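Local structure of rutinosidase (Aspergillus niger, 6I1A) at residues 93-98 and 115-120; 132-137 and 172-177; 25-30 and 78-83; 99-104 and 138-143; 30-35 and 146-151. The protein is a secreted family 5 glycoside hydrolase that releases rutinose from its glycosides and may also cleave beta-1,3-glucans of the cell wall. All blocks are in the same frame, centred on the assembly; numbering follows the deposited sequence. Where two conformers were deposited one is given.

Contact 1: 93-98 and 115-120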
# COMPACT_ATOMS: atom_id res chain seq x y z
N ILE A 93 -18.83 11.29 16.82
CA ILE A 93 -19.53 10.44 17.77
C ILE A 93 -20.02 9.16 17.10
O ILE A 93 -21.09 9.16 16.45
CB ILE A 93 -20.66 11.17 18.53
CG1 ILE A 93 -20.22 12.53 19.05
CG2 ILE A 93 -21.17 10.25 19.59
CD1 ILE A 93 -21.25 13.29 19.83
N PRO A 94 -19.27 8.06 17.20
CA PRO A 94 -19.68 6.76 16.68
C PRO A 94 -20.85 6.22 17.50
O PRO A 94 -20.81 6.20 18.73
CB PRO A 94 -18.44 5.87 16.82
CG PRO A 94 -17.32 6.85 16.87
CD PRO A 94 -17.86 8.03 17.66
N THR A 95 -21.89 5.78 16.79
CA THR A 95 -23.07 5.16 17.40
C THR A 95 -23.31 3.81 16.73
O THR A 95 -22.95 3.60 15.54
CB THR A 95 -24.29 6.06 17.24
OG1 THR A 95 -24.72 6.21 15.87
CG2 THR A 95 -24.10 7.45 17.82
N THR A 96 -23.95 2.89 17.45
CA THR A 96 -24.49 1.69 16.78
C THR A 96 -25.82 2.07 16.11
O THR A 96 -26.49 3.00 16.54
CB THR A 96 -24.70 0.51 17.71
OG1 THR A 96 -25.82 0.81 18.56
CG2 THR A 96 -23.47 0.23 18.56
N TYR A 97 -26.22 1.29 15.14
CA TYR A 97 -27.55 1.55 14.51
C TYR A 97 -28.65 1.37 15.57
O TYR A 97 -29.75 1.91 15.38
CB TYR A 97 -27.84 0.71 13.27
CG TYR A 97 -27.89 -0.77 13.50
CD1 TYR A 97 -29.01 -1.35 14.09
CD2 TYR A 97 -26.81 -1.60 13.19
CE1 TYR A 97 -29.09 -2.70 14.30
CE2 TYR A 97 -26.88 -2.97 13.44
CZ TYR A 97 -28.04 -3.52 13.98
OH TYR A 97 -28.09 -4.87 14.26
N ALA A 98 -28.40 0.54 16.58
CA ALA A 98 -29.42 0.18 17.59
C ALA A 98 -29.72 1.37 18.48
O ALA A 98 -30.71 1.33 19.26
CB ALA A 98 -28.96 -1.02 18.37
N ALA A 115 -30.28 10.00 24.13
CA ALA A 115 -30.45 10.97 25.22
C ALA A 115 -29.08 11.42 25.72
O ALA A 115 -28.87 12.62 25.96
CB ALA A 115 -31.26 10.39 26.35
N TYR A 116 -28.17 10.48 25.89
CA TYR A 116 -26.79 10.84 26.33
C TYR A 116 -26.08 11.62 25.24
O TYR A 116 -25.33 12.56 25.53
CB TYR A 116 -26.04 9.59 26.76
CG TYR A 116 -26.58 8.96 28.01
CD1 TYR A 116 -26.43 9.60 29.23
CD2 TYR A 116 -27.25 7.76 27.96
CE1 TYR A 116 -26.96 9.05 30.39
CE2 TYR A 116 -27.78 7.20 29.12
CZ TYR A 116 -27.64 7.86 30.33
OH TYR A 116 -28.17 7.35 31.50
N LEU A 117 -26.27 11.22 23.98
CA LEU A 117 -25.69 11.93 22.84
C LEU A 117 -26.17 13.39 22.87
O LEU A 117 -25.37 14.34 22.70
CB LEU A 117 -26.08 11.22 21.54
CG LEU A 117 -25.14 11.55 20.38
CD1 LEU A 117 -25.30 10.52 19.24
CD2 LEU A 117 -25.35 12.94 19.87
N LYS A 118 -27.47 13.61 23.02
CA LYS A 118 -28.02 14.97 23.07
C LYS A 118 -27.47 15.79 24.27
O LYS A 118 -27.11 16.96 24.05
CB LYS A 118 -29.52 14.84 23.18
CG LYS A 118 -30.16 16.23 23.24
CD LYS A 118 -31.69 16.23 23.13
CE LYS A 118 -32.25 17.61 23.39
NZ LYS A 118 -31.71 18.63 22.45
N GLU A 119 -27.34 15.17 25.44
CA GLU A 119 -26.82 15.94 26.62
C GLU A 119 -25.40 16.44 26.32
O GLU A 119 -25.08 17.65 26.52
CB GLU A 119 -26.81 15.08 27.88
CG GLU A 119 -26.50 15.96 29.07
CD GLU A 119 -25.82 15.32 30.26
OE1 GLU A 119 -24.63 14.91 30.13
OE2 GLU A 119 -26.46 15.31 31.35
N ILE A 120 -24.57 15.54 25.78
CA ILE A 120 -23.16 15.93 25.52
C ILE A 120 -23.07 16.88 24.34
O ILE A 120 -22.30 17.86 24.36
CB ILE A 120 -22.31 14.65 25.29
CG1 ILE A 120 -22.23 13.84 26.60
CG2 ILE A 120 -20.95 15.01 24.69
CD1 ILE A 120 -21.68 14.55 27.82
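Leu117, on the inward face of helix 113-128, sets its two methyl groups against Ile93 and Thr95 of strand 90-95, the first strand of a beta-alpha-beta unit whose helix leads on to strand 131-136. This is the repeating interface of the TIM barrel, where each helix covers the outer surface of the parallel strands. Leu117 has the most surface buried here. Its CG lies anti to the backbone N (chi1 -159°), which carries the fork of the side chain out from the helix to the strand. The two branches divide the work. CD2 meets the end of Ile93, with CD1 of Ile93 4.1 Å from CD2 of Leu117, while CD1 takes both CG2 of Ile93 and CG2 of Thr95. Ile93 and Thr95 stand two places apart, so both side chains leave the same face of the strand; Pro94 between them points to the other face and packs on Glu32 and His137. Branching at CB suits an extended backbone, and isoleucine gives Leu117 a long, wholly apolar partner. Threonine fits because its methyl faces the helix while its hydroxyl stays satisfied in the buried interior: OG1 donates to O of Asp135 and accepts from NE1 of Trp100. Phe177 of helix 161-179 also packs on Leu117. The tightest approach joins CG2 of Thr95 to CD1 of Leu117 at 3.6 Å, where the two side chains cross at about a right angle.

Contact 2: 132-137 and 172-177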
# COMPACT_ATOMS: atom_id res chain seq x y z
N ILE A 132 -20.47 18.78 15.47
CA ILE A 132 -20.76 17.40 15.84
C ILE A 132 -20.89 16.58 14.57
O ILE A 132 -21.79 16.87 13.76
CB ILE A 132 -22.01 17.29 16.70
CG1 ILE A 132 -22.03 18.28 17.88
CG2 ILE A 132 -22.20 15.88 17.16
CD1 ILE A 132 -20.96 18.02 18.94
N ILE A 133 -20.12 15.51 14.45
CA ILE A 133 -20.33 14.49 13.39
C ILE A 133 -21.04 13.29 14.00
O ILE A 133 -20.49 12.67 14.92
CB ILE A 133 -19.04 14.03 12.75
CG1 ILE A 133 -18.29 15.21 12.11
CG2 ILE A 133 -19.24 12.88 11.75
CD1 ILE A 133 -16.81 14.92 11.89
N ILE A 134 -22.27 12.98 13.57
CA ILE A 134 -22.99 11.80 14.04
C ILE A 134 -22.71 10.65 13.06
O ILE A 134 -23.05 10.78 11.85
CB ILE A 134 -24.51 12.02 14.23
CG1 ILE A 134 -24.79 13.15 15.22
CG2 ILE A 134 -25.16 10.71 14.63
CD1 ILE A 134 -26.26 13.52 15.28
N ASP A 135 -22.03 9.61 13.52
CA ASP A 135 -21.62 8.48 12.68
C ASP A 135 -22.44 7.25 13.04
O ASP A 135 -22.43 6.80 14.20
CB ASP A 135 -20.12 8.29 12.94
CG ASP A 135 -19.58 6.91 12.64
OD1 ASP A 135 -20.01 6.22 11.71
OD2 ASP A 135 -18.60 6.57 13.37
N THR A 136 -23.13 6.66 12.06
CA THR A 136 -23.77 5.36 12.22
C THR A 136 -22.72 4.29 11.92
O THR A 136 -22.55 3.93 10.73
CB THR A 136 -25.07 5.25 11.41
OG1 THR A 136 -24.81 5.55 10.06
CG2 THR A 136 -26.06 6.27 11.93
N HIS A 137 -21.98 3.89 12.96
CA HIS A 137 -20.77 3.08 12.81
C HIS A 137 -21.06 1.68 12.31
O HIS A 137 -20.28 1.13 11.52
CB HIS A 137 -20.08 3.05 14.19
CG HIS A 137 -18.59 3.04 14.16
ND1 HIS A 137 -17.89 4.06 13.61
CD2 HIS A 137 -17.70 2.22 14.81
CE1 HIS A 137 -16.61 3.83 13.83
NE2 HIS A 137 -16.45 2.73 14.56
N ASP A 172 -33.21 8.22 8.59
CA ASP A 172 -34.34 9.12 8.87
C ASP A 172 -34.34 9.55 10.34
O ASP A 172 -34.68 10.75 10.65
CB ASP A 172 -35.68 8.45 8.57
CG ASP A 172 -36.00 8.38 7.08
OD1 ASP A 172 -35.41 9.12 6.29
OD2 ASP A 172 -36.89 7.54 6.71
N GLN A 173 -34.03 8.66 11.26
CA GLN A 173 -33.98 9.01 12.71
C GLN A 173 -32.86 10.00 12.96
O GLN A 173 -33.07 10.94 13.77
CB GLN A 173 -33.85 7.76 13.57
CG GLN A 173 -35.04 6.86 13.51
CD GLN A 173 -36.28 7.55 14.03
OE1 GLN A 173 -36.27 8.18 15.10
NE2 GLN A 173 -37.35 7.36 13.28
N VAL A 174 -31.72 9.83 12.33
CA VAL A 174 -30.59 10.78 12.55
C VAL A 174 -30.97 12.15 11.99
O VAL A 174 -30.74 13.18 12.65
CB VAL A 174 -29.28 10.26 11.94
CG1 VAL A 174 -28.18 11.29 12.14
CG2 VAL A 174 -28.92 8.92 12.57
N ILE A 175 -31.56 12.20 10.78
CA ILE A 175 -32.02 13.49 10.20
C ILE A 175 -33.00 14.15 11.15
O ILE A 175 -32.85 15.38 11.41
CB ILE A 175 -32.66 13.29 8.82
CG1 ILE A 175 -31.64 12.80 7.78
CG2 ILE A 175 -33.35 14.58 8.36
CD1 ILE A 175 -32.24 12.23 6.51
N ASN A 176 -33.93 13.39 11.65
CA ASN A 176 -34.95 13.97 12.60
C ASN A 176 -34.26 14.49 13.86
O ASN A 176 -34.60 15.57 14.36
CB ASN A 176 -36.02 12.94 12.98
CG ASN A 176 -37.07 13.51 13.90
OD1 ASN A 176 -37.84 14.38 13.45
ND2 ASN A 176 -37.10 13.05 15.14
N PHE A 177 -33.26 13.76 14.38
CA PHE A 177 -32.51 14.23 15.57
C PHE A 177 -31.88 15.60 15.25
O PHE A 177 -31.94 16.52 16.09
CB PHE A 177 -31.45 13.18 15.89
CG PHE A 177 -30.60 13.52 17.09
CD1 PHE A 177 -29.52 14.39 16.97
CD2 PHE A 177 -30.84 12.93 18.31
CE1 PHE A 177 -28.73 14.70 18.07
CE2 PHE A 177 -30.06 13.24 19.43
CZ PHE A 177 -29.02 14.11 19.30
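Strand 132-136 and helix 172-177 run nearly antiparallel, 163° between their directions and 10.5 Å between their axes, with Ile134 facing Val174. Ile134 uses two branches. Its CG2, anti to the backbone N, slides past Val174 and stops 4.0 Å from CG1 of Val174. Its CD1, carried out on an extended chain (chi2 172°), instead reaches Phe177, 3.8 Å from CD1 of the ring and about as far from CE1, approaching at a slant. Val174 is a compact residue with a methyl for each neighbour: CG2 lies 4.0 Å from CG2 of Thr136. The OG1 of Thr136 points elsewhere and makes a weak bond with O of Glu190. Trp100, from the loop after strand 90-95, joins the cluster by packing on Ile134 and Val174 and meeting the ring of Phe177 edge-to-face. Asp135 turns from the helix, and ND1 of His137 donates to its OD2 over 2.6 Å, on the syn side of the carboxylate. The TIM-barrel strand thus separates two kinds of chemistry: methyls and the phenyl ring make an apolar layer under the helix, with Ile134, Thr136 and Val174 buried, while the opposite, inward face carries Asp135, which His137 meets from just beyond the strand's end.

Contact 3: 25-30 and 78-83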
# COMPACT_ATOMS: atom_id res chain seq x y z
N VAL A 25 -11.81 15.20 18.10
CA VAL A 25 -11.63 13.87 18.69
C VAL A 25 -12.87 13.00 18.43
O VAL A 25 -14.01 13.52 18.38
CB VAL A 25 -11.31 14.04 20.20
CG1 VAL A 25 -12.50 14.47 21.03
CG2 VAL A 25 -10.67 12.79 20.75
N ASN A 26 -12.63 11.71 18.40
CA ASN A 26 -13.70 10.71 18.47
C ASN A 26 -14.08 10.47 19.91
O ASN A 26 -13.21 10.44 20.79
CB ASN A 26 -13.29 9.38 17.88
CG ASN A 26 -13.24 9.45 16.36
OD1 ASN A 26 -14.29 9.19 15.73
ND2 ASN A 26 -12.11 9.86 15.78
N LEU A 27 -15.38 10.31 20.16
CA LEU A 27 -15.88 9.80 21.44
C LEU A 27 -16.15 8.31 21.24
O LEU A 27 -17.32 7.84 21.40
CB LEU A 27 -17.09 10.61 21.91
CG LEU A 27 -16.94 12.10 22.06
CD1 LEU A 27 -18.20 12.74 22.59
CD2 LEU A 27 -15.75 12.48 22.95
N GLY A 28 -15.15 7.54 20.87
CA GLY A 28 -15.29 6.12 20.65
C GLY A 28 -15.39 5.32 21.92
O GLY A 28 -15.02 5.79 22.99
N GLY A 29 -15.86 4.08 21.83
CA GLY A 29 -15.92 3.20 22.99
C GLY A 29 -16.95 3.63 23.99
O GLY A 29 -16.96 3.10 25.11
N TRP A 30 -17.85 4.52 23.60
CA TRP A 30 -18.85 5.15 24.51
C TRP A 30 -20.23 4.59 24.18
O TRP A 30 -20.81 3.85 25.01
CB TRP A 30 -18.79 6.65 24.40
CG TRP A 30 -19.84 7.38 25.19
CD1 TRP A 30 -20.34 7.08 26.44
CD2 TRP A 30 -20.49 8.59 24.79
NE1 TRP A 30 -21.27 8.01 26.82
CE2 TRP A 30 -21.39 8.96 25.82
CE3 TRP A 30 -20.43 9.40 23.65
CZ2 TRP A 30 -22.16 10.12 25.73
CZ3 TRP A 30 -21.23 10.50 23.57
CH2 TRP A 30 -22.06 10.88 24.60
N ALA A 78 -17.42 17.05 31.98
CA ALA A 78 -16.02 17.24 32.40
C ALA A 78 -15.07 16.86 31.24
O ALA A 78 -14.07 17.59 31.06
CB ALA A 78 -15.71 16.41 33.64
N ASP A 79 -15.37 15.75 30.54
CA ASP A 79 -14.55 15.36 29.37
C ASP A 79 -14.60 16.44 28.30
O ASP A 79 -13.55 16.84 27.70
CB ASP A 79 -14.96 14.00 28.82
CG ASP A 79 -14.72 12.92 29.83
OD1 ASP A 79 -13.52 12.62 30.10
OD2 ASP A 79 -15.70 12.40 30.39
N ILE A 80 -15.78 16.99 28.01
CA ILE A 80 -15.90 18.06 27.00
C ILE A 80 -15.08 19.28 27.41
O ILE A 80 -14.41 19.89 26.59
CB ILE A 80 -17.36 18.42 26.73
CG1 ILE A 80 -18.17 17.15 26.41
CG2 ILE A 80 -17.50 19.49 25.65
CD1 ILE A 80 -17.55 16.21 25.39
N ASP A 81 -15.14 19.68 28.70
CA ASP A 81 -14.31 20.80 29.17
C ASP A 81 -12.82 20.53 29.00
O ASP A 81 -12.09 21.43 28.53
CB ASP A 81 -14.63 21.10 30.63
CG ASP A 81 -16.03 21.62 30.87
OD1 ASP A 81 -16.62 22.26 29.98
OD2 ASP A 81 -16.52 21.42 32.01
N LYS A 82 -12.39 19.33 29.31
CA LYS A 82 -10.94 19.00 29.15
C LYS A 82 -10.54 19.05 27.67
O LYS A 82 -9.52 19.65 27.28
CB LYS A 82 -10.67 17.63 29.69
CG LYS A 82 -9.18 17.30 29.63
CD LYS A 82 -8.84 15.99 30.12
CE LYS A 82 -9.37 15.64 31.50
NZ LYS A 82 -9.12 14.20 31.82
N LEU A 83 -11.38 18.47 26.81
CA LEU A 83 -11.10 18.50 25.36
C LEU A 83 -11.05 19.94 24.85
O LEU A 83 -10.15 20.30 24.06
CB LEU A 83 -12.19 17.68 24.66
CG LEU A 83 -12.14 16.19 24.93
CD1 LEU A 83 -13.41 15.49 24.47
CD2 LEU A 83 -10.92 15.54 24.32
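Val25, Leu27, Ile80 and Leu83 meet through methyl groups alone, and the one aromatic ring of the two segments, that of Trp30, stands beside the contact. Over the centre of one face of that indole lies CD2 of Leu31, 3.8 Å above the plane; Ile120 and Ile93 also pack on the ring, and NE1 donates to O of Tyr71. The amide of Asn26 is buried and held by Arg92 at OD1 and by O of Gly302 at ND2, and the buried carboxylate of Asp79 accepts the backbone N of Thr76 at OD2.

The packing centres on Leu83, which meets the end of strand 22-26. In the conformer given for Val25 (a second was deposited), its CG1 nestles into the fork of the leucine, 3.7 Å from CD1 of Leu83 and 3.8 Å from CD2 of Leu83. A beta-branched valine suits the extended strand and offers the leucine a compact methyl. Leu27, where the strand has ended, needs more length: its CD2 branch lies 4.1 Å from CD1 of Leu83, while CD1 of Leu27, at the extended end of the chain (chi2 -177°), makes a looser touch with CD1 of Ile80 at 4.5 Å. One turn along the helix from Leu83, Ile80 also packs on Leu91 and Ile120. Ile364 of helix 360-365 covers Leu83 further. This is the helix-on-strand layer of the (beta/alpha)8, or TIM, barrel, the fold of this glycoside hydrolase family; helix 77-85 leads on to strand 90-95, the neighbour of strand 22-26.

Contact 4: 99-104 and 138-143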
# COMPACT_ATOMS: atom_id res chain seq x y z
N ALA A 99 -28.93 2.44 18.48
CA ALA A 99 -29.26 3.69 19.16
C ALA A 99 -30.53 4.28 18.51
O ALA A 99 -31.23 5.10 19.15
CB ALA A 99 -28.11 4.65 19.07
N TRP A 100 -30.72 3.98 17.23
CA TRP A 100 -31.65 4.72 16.34
C TRP A 100 -32.89 3.90 16.06
O TRP A 100 -34.00 4.51 15.92
CB TRP A 100 -30.93 5.18 15.06
CG TRP A 100 -29.72 6.01 15.37
CD1 TRP A 100 -28.41 5.59 15.37
CD2 TRP A 100 -29.70 7.38 15.77
NE1 TRP A 100 -27.60 6.60 15.73
CE2 TRP A 100 -28.35 7.73 15.98
CE3 TRP A 100 -30.67 8.39 15.92
CZ2 TRP A 100 -27.98 9.02 16.37
CZ3 TRP A 100 -30.28 9.64 16.31
CH2 TRP A 100 -28.95 9.95 16.53
N ILE A 101 -32.75 2.61 15.90
CA ILE A 101 -33.89 1.69 15.59
C ILE A 101 -33.72 0.45 16.42
O ILE A 101 -32.59 0.05 16.77
CB ILE A 101 -33.98 1.36 14.12
CG1 ILE A 101 -32.88 0.43 13.62
CG2 ILE A 101 -34.16 2.63 13.29
CD1 ILE A 101 -33.18 -0.16 12.20
N ASP A 102 -34.84 -0.19 16.76
CA ASP A 102 -34.82 -1.40 17.58
C ASP A 102 -35.33 -2.55 16.73
O ASP A 102 -36.60 -2.70 16.59
CB ASP A 102 -35.70 -1.17 18.81
CG ASP A 102 -35.69 -2.31 19.76
OD1 ASP A 102 -35.29 -3.40 19.39
OD2 ASP A 102 -36.06 -2.04 20.94
N LEU A 103 -34.46 -3.28 16.08
CA LEU A 103 -34.85 -4.41 15.20
C LEU A 103 -35.00 -5.67 16.02
O LEU A 103 -34.18 -5.99 16.88
CB LEU A 103 -33.80 -4.63 14.11
CG LEU A 103 -33.82 -3.53 13.06
CD1 LEU A 103 -32.56 -3.63 12.20
CD2 LEU A 103 -35.07 -3.67 12.20
N PRO A 104 -36.06 -6.48 15.78
CA PRO A 104 -36.28 -7.70 16.56
C PRO A 104 -35.25 -8.81 16.32
O PRO A 104 -35.23 -9.75 17.08
CB PRO A 104 -37.68 -8.14 16.12
CG PRO A 104 -37.85 -7.55 14.74
CD PRO A 104 -37.09 -6.24 14.77
N SER A 138 -22.21 1.14 12.72
CA SER A 138 -22.75 -0.13 12.22
C SER A 138 -24.05 0.13 11.47
O SER A 138 -24.75 1.10 11.78
CB SER A 138 -23.01 -1.12 13.35
OG SER A 138 -23.62 -0.50 14.47
N LEU A 139 -24.38 -0.78 10.57
CA LEU A 139 -25.72 -0.78 9.91
C LEU A 139 -26.25 -2.21 9.96
O LEU A 139 -25.51 -3.18 10.09
CB LEU A 139 -25.64 -0.32 8.46
CG LEU A 139 -25.22 1.13 8.25
CD1 LEU A 139 -25.02 1.42 6.77
CD2 LEU A 139 -26.22 2.09 8.90
N PRO A 140 -27.60 -2.36 9.90
CA PRO A 140 -28.23 -3.66 9.96
C PRO A 140 -27.63 -4.66 8.98
O PRO A 140 -27.43 -4.36 7.80
CB PRO A 140 -29.72 -3.34 9.68
CG PRO A 140 -29.89 -1.93 10.23
CD PRO A 140 -28.58 -1.25 9.85
N GLY A 141 -27.26 -5.84 9.49
CA GLY A 141 -26.70 -6.95 8.73
C GLY A 141 -25.17 -6.99 8.71
O GLY A 141 -24.64 -8.06 8.51
N GLY A 142 -24.54 -5.87 8.98
CA GLY A 142 -23.08 -5.88 9.10
C GLY A 142 -22.42 -5.41 7.82
O GLY A 142 -22.67 -5.98 6.75
N VAL A 143 -21.53 -4.42 7.94
CA VAL A 143 -20.91 -3.81 6.75
C VAL A 143 -19.44 -4.20 6.55
O VAL A 143 -18.89 -3.78 5.51
CB VAL A 143 -21.02 -2.28 6.74
CG1 VAL A 143 -22.48 -1.80 6.82
CG2 VAL A 143 -20.25 -1.66 7.85
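Leu103 and Ile101 bring their ends to the ring of Pro140, joining two of the loops that follow the strands of the TIM barrel: one after strand 90-95, the other after strand 131-136. The apolar part is small. Pro140 offers the outer carbons of its ring, and its CG is 4.2 Å from CD1 of Ile101. Both visitors are branched aliphatics long enough to span the gap between the segments, whose nearest CA atoms are those of Leu103 and Pro140; each also leans on helix 161-179, Ile101 against Val170 and Leu103 against Tyr166, while Pro140 touches Ser167 and Tyr97. The ring is therefore lodged among the loops and the helix.

The backbone hydrogen bonding belongs to the loop of Pro140. Residues Leu139 to Gly142 form a type II beta turn, closed by N of Gly142 donating to O of Leu139 over 3.1 Å. Proline suits the second position of such a turn, since its fixed phi is the one needed, and Gly141 takes the third position with a phi of 95°. The N of Gly141 is turned toward Glu150 and donates to its OE2, so a carboxylate anchors the turn.

A side-chain bond links the two loops as well: OG of Ser138 accepts N of Tyr97. At the heart of the contact, CD1 of Leu103 rests across the proline at about a right angle, 3.7 Å from CG of Pro140 and 3.8 Å from CB of Pro140.

Contact 5: 30-35 and 146-151. With EDO (1,2-ethanediol), chain I; EDO (1,2-ethanediol), chain V; EDO (1,2-ethanediol), chain M.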
# COMPACT_ATOMS: atom_id res chain seq x y z
N TRP A 30 -17.85 4.52 23.60
CA TRP A 30 -18.85 5.15 24.51
C TRP A 30 -20.23 4.59 24.18
O TRP A 30 -20.81 3.85 25.01
CB TRP A 30 -18.79 6.65 24.40
CG TRP A 30 -19.84 7.38 25.19
CD1 TRP A 30 -20.34 7.08 26.44
CD2 TRP A 30 -20.49 8.59 24.79
NE1 TRP A 30 -21.27 8.01 26.82
CE2 TRP A 30 -21.39 8.96 25.82
CE3 TRP A 30 -20.43 9.40 23.65
CZ2 TRP A 30 -22.16 10.12 25.73
CZ3 TRP A 30 -21.23 10.50 23.57
CH2 TRP A 30 -22.06 10.88 24.60
N LEU A 31 -20.72 4.89 22.99
CA LEU A 31 -22.01 4.38 22.50
C LEU A 31 -21.85 3.14 21.61
O LEU A 31 -22.86 2.52 21.26
CB LEU A 31 -22.77 5.50 21.79
CG LEU A 31 -22.95 6.76 22.62
CD1 LEU A 31 -23.72 7.84 21.86
CD2 LEU A 31 -23.64 6.45 23.97
N GLU A 32 -20.63 2.75 21.28
CA GLU A 32 -20.30 1.48 20.63
C GLU A 32 -19.11 0.88 21.37
O GLU A 32 -18.20 1.70 21.72
CB GLU A 32 -20.01 1.71 19.14
CG GLU A 32 -18.94 2.75 18.79
CD GLU A 32 -17.50 2.30 18.82
OE1 GLU A 32 -16.66 3.12 19.18
OE2 GLU A 32 -17.23 1.15 18.38
N GLN A 33 -19.08 -0.41 21.53
CA GLN A 33 -18.08 -1.02 22.47
C GLN A 33 -17.08 -1.83 21.66
O GLN A 33 -17.45 -2.53 20.71
CB GLN A 33 -18.78 -1.94 23.49
CG GLN A 33 -19.99 -1.29 24.16
CD GLN A 33 -19.69 0.05 24.75
OE1 GLN A 33 -18.61 0.34 25.31
NE2 GLN A 33 -20.67 0.95 24.69
N GLU A 34 -15.79 -1.78 22.10
CA GLU A 34 -14.73 -2.58 21.47
C GLU A 34 -13.76 -3.07 22.57
O GLU A 34 -13.46 -2.30 23.46
CB GLU A 34 -13.93 -1.73 20.47
CG GLU A 34 -14.81 -1.11 19.37
CD GLU A 34 -14.06 -0.19 18.43
OE1 GLU A 34 -12.86 -0.50 18.16
OE2 GLU A 34 -14.62 0.82 18.03
N SER A 35 -13.26 -4.26 22.37
CA SER A 35 -12.39 -4.94 23.37
C SER A 35 -11.14 -4.13 23.69
O SER A 35 -10.75 -4.09 24.86
CB SER A 35 -12.03 -6.30 22.91
OG SER A 35 -11.18 -6.31 21.78
N LEU A 146 -16.79 -7.13 11.06
CA LEU A 146 -16.11 -6.77 12.30
C LEU A 146 -17.15 -6.31 13.32
O LEU A 146 -18.27 -5.88 12.90
CB LEU A 146 -15.08 -5.65 12.10
CG LEU A 146 -13.96 -6.01 11.14
CD1 LEU A 146 -13.21 -4.77 10.75
CD2 LEU A 146 -13.01 -7.09 11.73
N THR A 147 -16.76 -6.26 14.60
CA THR A 147 -17.71 -5.77 15.64
C THR A 147 -18.22 -4.37 15.29
O THR A 147 -19.43 -4.07 15.49
CB THR A 147 -17.02 -5.73 17.03
OG1 THR A 147 -17.97 -5.29 18.01
CG2 THR A 147 -15.77 -4.89 17.05
N ILE A 148 -17.37 -3.52 14.74
CA ILE A 148 -17.72 -2.12 14.50
C ILE A 148 -18.84 -2.03 13.43
O ILE A 148 -19.62 -1.07 13.49
CB ILE A 148 -16.52 -1.27 14.12
CG1 ILE A 148 -15.73 -1.86 12.96
CG2 ILE A 148 -15.63 -1.09 15.35
CD1 ILE A 148 -14.73 -0.89 12.31
N GLY A 149 -18.94 -2.99 12.51
CA GLY A 149 -19.90 -2.95 11.41
C GLY A 149 -21.26 -3.50 11.82
O GLY A 149 -22.22 -3.29 11.03
N GLU A 150 -21.32 -4.26 12.91
CA GLU A 150 -22.54 -4.84 13.56
C GLU A 150 -22.05 -5.95 14.49
O GLU A 150 -22.49 -6.02 15.65
CB GLU A 150 -23.54 -5.48 12.58
CG GLU A 150 -24.67 -6.19 13.34
CD GLU A 150 -25.74 -6.72 12.41
OE1 GLU A 150 -25.55 -7.70 11.67
OE2 GLU A 150 -26.84 -6.08 12.40
N ALA A 151 -21.27 -6.88 13.98
CA ALA A 151 -20.79 -8.08 14.71
C ALA A 151 -19.72 -8.79 13.89
O ALA A 151 -19.71 -8.75 12.64
CB ALA A 151 -21.92 -9.04 14.98
C1 EDO I . -13.57 -8.02 15.95
O1 EDO I . -14.73 -8.11 15.18
C2 EDO I . -12.59 -8.96 15.48
O2 EDO I . -12.95 -10.32 15.73
C1 EDO V . -29.98 -6.76 12.27
O1 EDO V . -31.26 -6.91 11.60
C2 EDO V . -29.19 -8.02 12.60
O2 EDO V . -28.37 -8.62 11.53
C1 EDO M . -9.29 -6.88 26.38
O1 EDO M . -8.73 -6.83 27.69
C2 EDO M . -8.47 -6.02 25.47
O2 EDO M . -8.25 -4.70 25.89
O HOH W 1 -18.10 -2.63 18.07
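OG1 of Thr147 is gripped twice: a water lies 2.7 Å from OG1 of Thr147, and N of Glu52 donates to the same oxygen. That water also donates to O of Gln33 at 2.7 Å, so it bridges two loops on the C-terminal side of the TIM-barrel strands, the side that carries the active site in this fold. Threonine suits the place because its hydroxyl, anti to the backbone N (chi1 -178°), faces the other loop and can serve both partners. Its backbone N donates to O1 of an ethanediol molecule, probably from the crystallisation liquor.

Ile148 presents a methyl to two acids. CG2 of Ile148 is 3.4 Å from OE2 of Glu34, whose extended chain reaches over it obliquely, and 4.1 Å from OE2 of Glu32, which lies alongside. The two carboxylates stand close, with OE2 of Glu32 2.7 Å from OE2 of Glu34; OE1 of Glu32 accepts N of Gly29, and both side chains pack on Trp338. Isoleucine gives this polar cluster an apolar flank.

Glu150 turns away to other partners, OE2 meeting OH of Tyr97, while OE1 bonds to ND1 of His154 and to O2 of a second ethanediol. Within the first loop, NE2 of Gln33 donates to O of Trp30 at 2.9 Å, coming from above the carbonyl plane, 60° out of it.

Contacts 1, 2 and 3 line the wall of one barrel, each laying a helix on one of three adjacent strands. Contacts 1 and 2 are the nearest pair, their centres about 9 Å apart, and are stitched by N of Thr95 to O of Asp135 and by O of Thr95 to N of His137, each 2.8 Å. Contact 3 lies on the far side of contact 1, its centre about 12 Å from that of contact 1 and about 18 Å from that of contact 2. Contacts 4 and 5, centres about 12 Å apart, sit among the loops at the C-terminal mouth, where family 5 hydrolases have their active site. Glu150 connects them with contact 1 through Tyr97, and His137 reaches from contact 2 to Ile148 of contact 5.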